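Local coordinates for kojibiose phosphorylase (PDB 6W0P), which belongs to glycoside hydrolase family 65, whose members join a beta-rich N-terminal domain to a helical central catalytic domain, at residues Asn642-Asp654 and Ile664-Ile676. Sequence-based numbering, arbitrary orientation.
Sequences NNFFGFATRLDLD and IHMTSIAAAWMNI
D652 brings its carboxylate to the edge of the H665 imidazole, nearly in the same plane (22° apart), in a histidine-carboxylate pair at the start of helix 666-680 in the central catalytic domain of this family 65 enzyme. H665 ND1 donates to the syn lone pair of D652 OD1 at 2.6 Å, within the plane of the ring. The backbone N of the same histidine, which is the N-cap residue, reaches D652 OD2 at 3.0 Å in a nearly straight bond, so that one carboxylate grips both the ring and the main chain; T660 adds a hydroxyl partner to OD1. The first torsion of H665 (chi1 -59°) holds the ring on the side of its own backbone N, where ring and N-H can both face the one carboxylate. L651 CD2 lies over one face of the imidazole in a CH-pi contact, offset toward the rim on the ND1 side, 3.8 Å from the centroid, while L651 CB packs on S668 OG.

Further along the helix the backbones come nearest at A648 and A672, their CA atoms 5.3 Å apart, and two waters link A648 O to S668. Both donate to A648 O; one also donates to S668 O, and the other pairs with S668 OG. A672 CB lies 3.7 Å from the same A648 carbonyl oxygen. At the far end N675 sets its amide against the edge of the F645 ring, the planes 79° apart, with N675 CG 3.6 Å from F645 CD1. N675 ND2 donates to S629 OG, and a third water donates to both N675 OD1, at 2.7 Å, and F644 O.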
ATOM      1  N   ASN A 642      17.533 -10.257 -33.835  1.00 30.60           N
ATOM      2  CA  ASN A 642      17.845 -11.694 -33.622  1.00 31.14           C
ATOM      3  C   ASN A 642      18.146 -11.940 -32.132  1.00 30.37           C
ATOM      4  O   ASN A 642      17.648 -12.947 -31.584  1.00 28.77           O
ATOM      5  CB  ASN A 642      18.957 -12.156 -34.568  1.00 32.19           C
ATOM      6  CG  ASN A 642      18.422 -12.526 -35.934  1.00 33.12           C
ATOM      7  OD1 ASN A 642      18.245 -13.700 -36.215  1.00 34.15           O
ATOM      8  ND2 ASN A 642      18.111 -11.545 -36.776  1.00 34.57           N
ATOM      9  N   ASN A 643      18.907 -11.049 -31.492  1.00 30.55           N
ATOM     10  CA  ASN A 643      19.224 -11.135 -30.038  1.00 31.49           C
ATOM     11  C   ASN A 643      17.927 -11.121 -29.203  1.00 30.67           C
ATOM     12  O   ASN A 643      17.782 -12.001 -28.317  1.00 30.85           O
ATOM     13  CB  ASN A 643      20.206 -10.039 -29.593  1.00 31.88           C
ATOM     14  CG  ASN A 643      21.618 -10.306 -30.049  1.00 32.99           C
ATOM     15  OD1 ASN A 643      21.933 -11.419 -30.463  1.00 33.43           O
ATOM     16  ND2 ASN A 643      22.465  -9.283 -30.006  1.00 33.80           N
ATOM     17  N   PHE A 644      17.012 -10.181 -29.478  1.00 30.47           N
ATOM     18  CA  PHE A 644      15.718 -10.021 -28.761  1.00 30.10           C
ATOM     19  C   PHE A 644      14.801 -11.232 -29.010  1.00 30.09           C
ATOM     20  O   PHE A 644      14.029 -11.631 -28.056  1.00 29.26           O
ATOM     21  CB  PHE A 644      15.028  -8.700 -29.128  1.00 30.78           C
ATOM     22  CG  PHE A 644      15.555  -7.502 -28.371  1.00 31.35           C
ATOM     23  CD1 PHE A 644      15.580  -7.507 -26.972  1.00 31.52           C
ATOM     24  CD2 PHE A 644      16.005  -6.368 -29.038  1.00 32.18           C
ATOM     25  CE1 PHE A 644      16.079  -6.428 -26.256  1.00 31.64           C
ATOM     26  CE2 PHE A 644      16.506  -5.280 -28.325  1.00 32.41           C
ATOM     27  CZ  PHE A 644      16.520  -5.305 -26.933  1.00 32.32           C
ATOM     28  N   PHE A 645      14.829 -11.817 -30.208  1.00 29.05           N
ATOM     29  CA  PHE A 645      14.092 -13.077 -30.436  1.00 29.28           C
ATOM     30  C   PHE A 645      14.623 -14.125 -29.460  1.00 29.87           C
ATOM     31  O   PHE A 645      13.804 -14.630 -28.711  1.00 30.49           O
ATOM     32  CB  PHE A 645      14.184 -13.598 -31.865  1.00 29.62           C
ATOM     33  CG  PHE A 645      13.381 -14.860 -32.060  1.00 29.62           C
ATOM     34  CD1 PHE A 645      12.008 -14.805 -32.248  1.00 29.26           C
ATOM     35  CD2 PHE A 645      13.995 -16.102 -32.036  1.00 29.73           C
ATOM     36  CE1 PHE A 645      11.265 -15.958 -32.422  1.00 29.11           C
ATOM     37  CE2 PHE A 645      13.254 -17.258 -32.226  1.00 29.41           C
ATOM     38  CZ  PHE A 645      11.890 -17.183 -32.410  1.00 29.26           C
ATOM     39  N   GLY A 646      15.938 -14.390 -29.457  1.00 30.54           N
ATOM     40  CA  GLY A 646      16.633 -15.321 -28.540  1.00 30.94           C
ATOM     41  C   GLY A 646      15.839 -16.595 -28.278  1.00 31.38           C
ATOM     42  O   GLY A 646      15.576 -17.332 -29.229  1.00 30.56           O
ATOM     43  N   PHE A 647      15.416 -16.807 -27.030  1.00 32.30           N
ATOM     44  CA  PHE A 647      14.744 -18.052 -26.574  1.00 33.26           C
ATOM     45  C   PHE A 647      13.213 -17.877 -26.550  1.00 32.46           C
ATOM     46  O   PHE A 647      12.547 -18.537 -25.738  1.00 33.21           O
ATOM     47  CB  PHE A 647      15.289 -18.461 -25.204  1.00 34.75           C
ATOM     48  CG  PHE A 647      15.329 -17.353 -24.185  1.00 35.56           C
ATOM     49  CD1 PHE A 647      14.228 -17.069 -23.407  1.00 34.98           C
ATOM     50  CD2 PHE A 647      16.481 -16.589 -24.025  1.00 37.32           C
ATOM     51  CE1 PHE A 647      14.261 -16.048 -22.474  1.00 36.37           C
ATOM     52  CE2 PHE A 647      16.516 -15.565 -23.094  1.00 37.32           C
ATOM     53  CZ  PHE A 647      15.401 -15.293 -22.324  1.00 37.07           C
ATOM     54  N   ALA A 648      12.658 -17.054 -27.435  1.00 31.39           N
ATOM     55  CA  ALA A 648      11.217 -16.716 -27.475  1.00 31.53           C
ATOM     56  C   ALA A 648      10.338 -17.981 -27.467  1.00 31.04           C
ATOM     57  O   ALA A 648       9.311 -17.925 -26.821  1.00 31.05           O
ATOM     58  CB  ALA A 648      10.920 -15.874 -28.693  1.00 31.47           C
ATOM     59  N   THR A 649      10.715 -19.065 -28.165  1.00 30.92           N
ATOM     60  CA  THR A 649       9.888 -20.296 -28.288  1.00 30.59           C
ATOM     61  C   THR A 649      10.104 -21.245 -27.103  1.00 30.87           C
ATOM     62  O   THR A 649       9.326 -22.247 -27.040  1.00 31.00           O
ATOM     63  CB  THR A 649      10.135 -21.059 -29.590  1.00 30.70           C
ATOM     64  OG1 THR A 649      11.394 -21.732 -29.520  1.00 30.88           O
ATOM     65  CG2 THR A 649      10.097 -20.160 -30.810  1.00 31.62           C
ATOM     66  N   ARG A 650      11.075 -20.953 -26.213  1.00 30.39           N
ATOM     67  CA  ARG A 650      11.587 -21.896 -25.177  1.00 30.71           C
ATOM     68  C   ARG A 650      11.349 -21.384 -23.746  1.00 30.40           C
ATOM     69  O   ARG A 650      11.791 -22.064 -22.806  1.00 30.05           O
ATOM     70  CB  ARG A 650      13.097 -22.124 -25.363  1.00 30.94           C
ATOM     71  CG  ARG A 650      13.505 -22.599 -26.750  1.00 31.06           C
ATOM     72  CD  ARG A 650      12.845 -23.912 -27.136  1.00 31.07           C
ATOM     73  NE  ARG A 650      13.143 -24.956 -26.167  1.00 30.69           N
ATOM     74  CZ  ARG A 650      12.908 -26.241 -26.357  1.00 30.48           C
ATOM     75  NH1 ARG A 650      12.385 -26.659 -27.504  1.00 29.78           N
ATOM     76  NH2 ARG A 650      13.208 -27.104 -25.388  1.00 30.75           N
ATOM     77  N   LEU A 651      10.703 -20.242 -23.543  1.00 30.30           N
ATOM     78  CA  LEU A 651      10.691 -19.637 -22.196  1.00 31.15           C
ATOM     79  C   LEU A 651      10.125 -20.642 -21.188  1.00 31.53           C
ATOM     80  O   LEU A 651      10.760 -20.811 -20.119  1.00 32.19           O
ATOM     81  CB  LEU A 651       9.905 -18.326 -22.190  1.00 31.86           C
ATOM     82  CG  LEU A 651      10.061 -17.519 -20.899  1.00 32.46           C
ATOM     83  CD1 LEU A 651      10.221 -16.042 -21.204  1.00 33.05           C
ATOM     84  CD2 LEU A 651       8.869 -17.719 -19.971  1.00 32.96           C
ATOM     85  N   ASP A 652       8.995 -21.297 -21.496  1.00 31.05           N
ATOM     86  CA  ASP A 652       8.390 -22.326 -20.593  1.00 30.41           C
ATOM     87  C   ASP A 652       9.115 -23.685 -20.713  1.00 30.94           C
ATOM     88  O   ASP A 652       9.456 -24.282 -19.658  1.00 30.65           O
ATOM     89  CB  ASP A 652       6.885 -22.428 -20.831  1.00 29.77           C
ATOM     90  CG  ASP A 652       6.193 -21.185 -20.311  1.00 29.52           C
ATOM     91  OD1 ASP A 652       6.417 -20.844 -19.118  1.00 30.36           O
ATOM     92  OD2 ASP A 652       5.494 -20.543 -21.090  1.00 28.19           O
ATOM     93  N   LEU A 653       9.351 -24.207 -21.921  1.00 30.68           N
ATOM     94  CA  LEU A 653       9.933 -25.579 -22.039  1.00 30.93           C
ATOM     95  C   LEU A 653      11.241 -25.675 -21.239  1.00 31.81           C
ATOM     96  O   LEU A 653      11.468 -26.714 -20.587  1.00 31.60           O
ATOM     97  CB  LEU A 653      10.159 -25.926 -23.507  1.00 30.18           C
ATOM     98  CG  LEU A 653       8.896 -26.136 -24.333  1.00 29.50           C
ATOM     99  CD1 LEU A 653       9.253 -26.295 -25.779  1.00 29.57           C
ATOM    100  CD2 LEU A 653       8.110 -27.352 -23.872  1.00 29.75           C
ATOM    101  N   ASP A 654      12.091 -24.651 -21.316  1.00 31.71           N
ATOM    102  CA  ASP A 654      13.414 -24.661 -20.645  1.00 31.80           C
ATOM    103  C   ASP A 654      13.397 -23.699 -19.442  1.00 31.53           C
ATOM    104  O   ASP A 654      14.514 -23.422 -18.926  1.00 33.35           O
ATOM    105  CB  ASP A 654      14.533 -24.338 -21.652  1.00 31.67           C
ATOM    106  CG  ASP A 654      14.537 -25.197 -22.913  1.00 31.29           C
ATOM    107  OD1 ASP A 654      14.218 -26.401 -22.826  1.00 29.84           O
ATOM    108  OD2 ASP A 654      14.856 -24.658 -23.985  1.00 30.33           O
ATOM    109  N   ILE A 664       2.328 -21.885 -17.304  1.00 31.11           N
ATOM    110  CA  ILE A 664       2.937 -21.395 -18.571  1.00 30.49           C
ATOM    111  C   ILE A 664       2.680 -19.885 -18.620  1.00 30.36           C
ATOM    112  O   ILE A 664       1.731 -19.415 -17.912  1.00 30.03           O
ATOM    113  CB  ILE A 664       2.352 -22.147 -19.785  1.00 30.60           C
ATOM    114  CG1 ILE A 664       0.859 -21.868 -19.989  1.00 31.13           C
ATOM    115  CG2 ILE A 664       2.622 -23.633 -19.672  1.00 30.84           C
ATOM    116  CD1 ILE A 664       0.278 -22.611 -21.161  1.00 31.49           C
ATOM    117  N   HIS A 665       3.493 -19.162 -19.386  1.00 29.24           N
ATOM    118  CA  HIS A 665       3.404 -17.696 -19.584  1.00 29.37           C
ATOM    119  C   HIS A 665       2.700 -17.394 -20.918  1.00 29.70           C
ATOM    120  O   HIS A 665       3.352 -17.434 -21.989  1.00 27.58           O
ATOM    121  CB  HIS A 665       4.796 -17.081 -19.539  1.00 28.98           C
ATOM    122  CG  HIS A 665       5.545 -17.312 -18.282  1.00 28.82           C
ATOM    123  ND1 HIS A 665       6.073 -18.523 -17.971  1.00 28.30           N
ATOM    124  CD2 HIS A 665       5.916 -16.465 -17.304  1.00 28.72           C
ATOM    125  CE1 HIS A 665       6.730 -18.425 -16.841  1.00 28.59           C
ATOM    126  NE2 HIS A 665       6.646 -17.181 -16.412  1.00 28.40           N
ATOM    127  N   MET A 666       1.415 -17.075 -20.832  1.00 30.65           N
ATOM    128  CA  MET A 666       0.506 -17.017 -21.993  1.00 32.32           C
ATOM    129  C   MET A 666       0.975 -15.893 -22.936  1.00 31.96           C
ATOM    130  O   MET A 666       1.078 -16.133 -24.134  1.00 32.05           O
ATOM    131  CB  MET A 666      -0.913 -16.776 -21.480  1.00 34.55           C
ATOM    132  CG  MET A 666      -1.989 -17.505 -22.238  1.00 36.56           C
ATOM    133  SD  MET A 666      -1.621 -19.247 -22.502  1.00 39.84           S
ATOM    134  CE  MET A 666      -1.564 -19.226 -24.290  1.00 38.94           C
ATOM    135  N   THR A 667       1.273 -14.705 -22.416  1.00 31.76           N
ATOM    136  CA  THR A 667       1.700 -13.540 -23.241  1.00 32.37           C
ATOM    137  C   THR A 667       3.030 -13.865 -23.929  1.00 31.33           C
ATOM    138  O   THR A 667       3.185 -13.541 -25.103  1.00 31.34           O
ATOM    139  CB  THR A 667       1.818 -12.249 -22.433  1.00 32.00           C
ATOM    140  OG1 THR A 667       0.492 -11.903 -22.075  1.00 32.49           O
ATOM    141  CG2 THR A 667       2.410 -11.109 -23.232  1.00 32.74           C
ATOM    142  N   SER A 668       3.947 -14.489 -23.214  1.00 31.29           N
ATOM    143  CA  SER A 668       5.256 -14.914 -23.755  1.00 32.18           C
ATOM    144  C   SER A 668       5.031 -15.903 -24.906  1.00 31.43           C
ATOM    145  O   SER A 668       5.721 -15.792 -25.949  1.00 33.14           O
ATOM    146  CB  SER A 668       6.129 -15.492 -22.688  1.00 32.92           C
ATOM    147  OG  SER A 668       7.151 -16.253 -23.318  1.00 36.31           O
ATOM    148  N   ILE A 669       4.056 -16.791 -24.747  1.00 29.80           N
ATOM    149  CA  ILE A 669       3.677 -17.797 -25.770  1.00 28.90           C
ATOM    150  C   ILE A 669       3.139 -17.066 -27.002  1.00 28.83           C
ATOM    151  O   ILE A 669       3.606 -17.401 -28.106  1.00 28.53           O
ATOM    152  CB  ILE A 669       2.702 -18.825 -25.153  1.00 28.69           C
ATOM    153  CG1 ILE A 669       3.476 -19.750 -24.213  1.00 28.72           C
ATOM    154  CG2 ILE A 669       1.959 -19.627 -26.211  1.00 29.03           C
ATOM    155  CD1 ILE A 669       2.621 -20.661 -23.405  1.00 28.81           C
ATOM    156  N   ALA A 670       2.227 -16.103 -26.823  1.00 28.51           N
ATOM    157  CA  ALA A 670       1.629 -15.305 -27.914  1.00 29.58           C
ATOM    158  C   ALA A 670       2.734 -14.509 -28.604  1.00 30.86           C
ATOM    159  O   ALA A 670       2.704 -14.408 -29.831  1.00 32.92           O
ATOM    160  CB  ALA A 670       0.565 -14.373 -27.397  1.00 29.23           C
ATOM    161  N   ALA A 671       3.673 -13.974 -27.827  1.00 31.37           N
ATOM    162  CA  ALA A 671       4.744 -13.072 -28.305  1.00 32.27           C
ATOM    163  C   ALA A 671       5.662 -13.814 -29.279  1.00 32.44           C
ATOM    164  O   ALA A 671       6.262 -13.140 -30.112  1.00 33.21           O
ATOM    165  CB  ALA A 671       5.533 -12.530 -27.143  1.00 33.01           C
ATOM    166  N   ALA A 672       5.781 -15.140 -29.168  1.00 32.28           N
ATOM    167  CA  ALA A 672       6.687 -15.929 -30.029  1.00 31.31           C
ATOM    168  C   ALA A 672       6.108 -15.889 -31.444  1.00 31.92           C
ATOM    169  O   ALA A 672       6.860 -15.621 -32.411  1.00 31.54           O
ATOM    170  CB  ALA A 672       6.835 -17.335 -29.511  1.00 31.36           C
ATOM    171  N   TRP A 673       4.792 -16.076 -31.549  1.00 30.67           N
ATOM    172  CA  TRP A 673       4.088 -16.010 -32.846  1.00 30.36           C
ATOM    173  C   TRP A 673       4.254 -14.598 -33.407  1.00 30.84           C
ATOM    174  O   TRP A 673       4.581 -14.470 -34.586  1.00 30.53           O
ATOM    175  CB  TRP A 673       2.614 -16.380 -32.707  1.00 29.87           C
ATOM    176  CG  TRP A 673       1.871 -16.254 -33.999  1.00 29.68           C
ATOM    177  CD1 TRP A 673       1.706 -17.221 -34.940  1.00 30.16           C
ATOM    178  CD2 TRP A 673       1.213 -15.086 -34.507  1.00 29.60           C
ATOM    179  NE1 TRP A 673       0.963 -16.749 -35.983  1.00 30.18           N
ATOM    180  CE2 TRP A 673       0.638 -15.444 -35.743  1.00 29.95           C
ATOM    181  CE3 TRP A 673       1.012 -13.790 -34.022  1.00 29.34           C
ATOM    182  CZ2 TRP A 673      -0.078 -14.539 -36.522  1.00 30.31           C
ATOM    183  CZ3 TRP A 673       0.303 -12.896 -34.788  1.00 29.85           C
ATOM    184  CH2 TRP A 673      -0.241 -13.269 -36.020  1.00 30.01           C
ATOM    185  N   MET A 674       4.016 -13.591 -32.575  1.00 31.37           N
ATOM    186  CA  MET A 674       4.100 -12.161 -32.957  1.00 32.32           C
ATOM    187  C   MET A 674       5.502 -11.833 -33.470  1.00 30.84           C
ATOM    188  O   MET A 674       5.599 -11.186 -34.535  1.00 29.66           O
ATOM    189  CB  MET A 674       3.822 -11.272 -31.748  1.00 34.27           C
ATOM    190  CG  MET A 674       2.491 -11.549 -31.139  1.00 35.42           C
ATOM    191  SD  MET A 674       1.347 -10.397 -31.828  1.00 39.06           S
ATOM    192  CE  MET A 674       1.726  -8.935 -30.876  1.00 34.29           C
ATOM    193  N   ASN A 675       6.527 -12.229 -32.699  1.00 29.59           N
ATOM    194  CA  ASN A 675       7.951 -12.009 -33.048  1.00 29.29           C
ATOM    195  C   ASN A 675       8.223 -12.603 -34.440  1.00 29.10           C
ATOM    196  O   ASN A 675       8.998 -11.972 -35.209  1.00 28.79           O
ATOM    197  CB  ASN A 675       8.931 -12.548 -32.011  1.00 28.70           C
ATOM    198  CG  ASN A 675      10.209 -11.734 -31.939  1.00 29.58           C
ATOM    199  OD1 ASN A 675      10.783 -11.595 -30.861  1.00 29.88           O
ATOM    200  ND2 ASN A 675      10.688 -11.228 -33.078  1.00 28.83           N
ATOM    201  N   ILE A 676       7.610 -13.744 -34.777  1.00 28.43           N
ATOM    202  CA  ILE A 676       7.866 -14.424 -36.086  1.00 28.79           C
ATOM    203  C   ILE A 676       7.123 -13.665 -37.201  1.00 28.18           C
ATOM    204  O   ILE A 676       7.804 -13.296 -38.185  1.00 28.43           O
ATOM    205  CB  ILE A 676       7.524 -15.926 -36.021  1.00 29.21           C
ATOM    206  CG1 ILE A 676       8.547 -16.674 -35.151  1.00 29.68           C
ATOM    207  CG2 ILE A 676       7.419 -16.499 -37.428  1.00 29.34           C
ATOM    208  CD1 ILE A 676       8.227 -18.162 -34.888  1.00 29.59           C
TER
HETATM  209  O   HOH W   1      11.277 -12.176 -28.254  1.00 28.62           O
HETATM  210  O   HOH W   2       8.534 -15.461 -26.369  1.00 28.98           O
HETATM  211  O   HOH W   3       7.334 -18.315 -24.914  1.00 34.47           O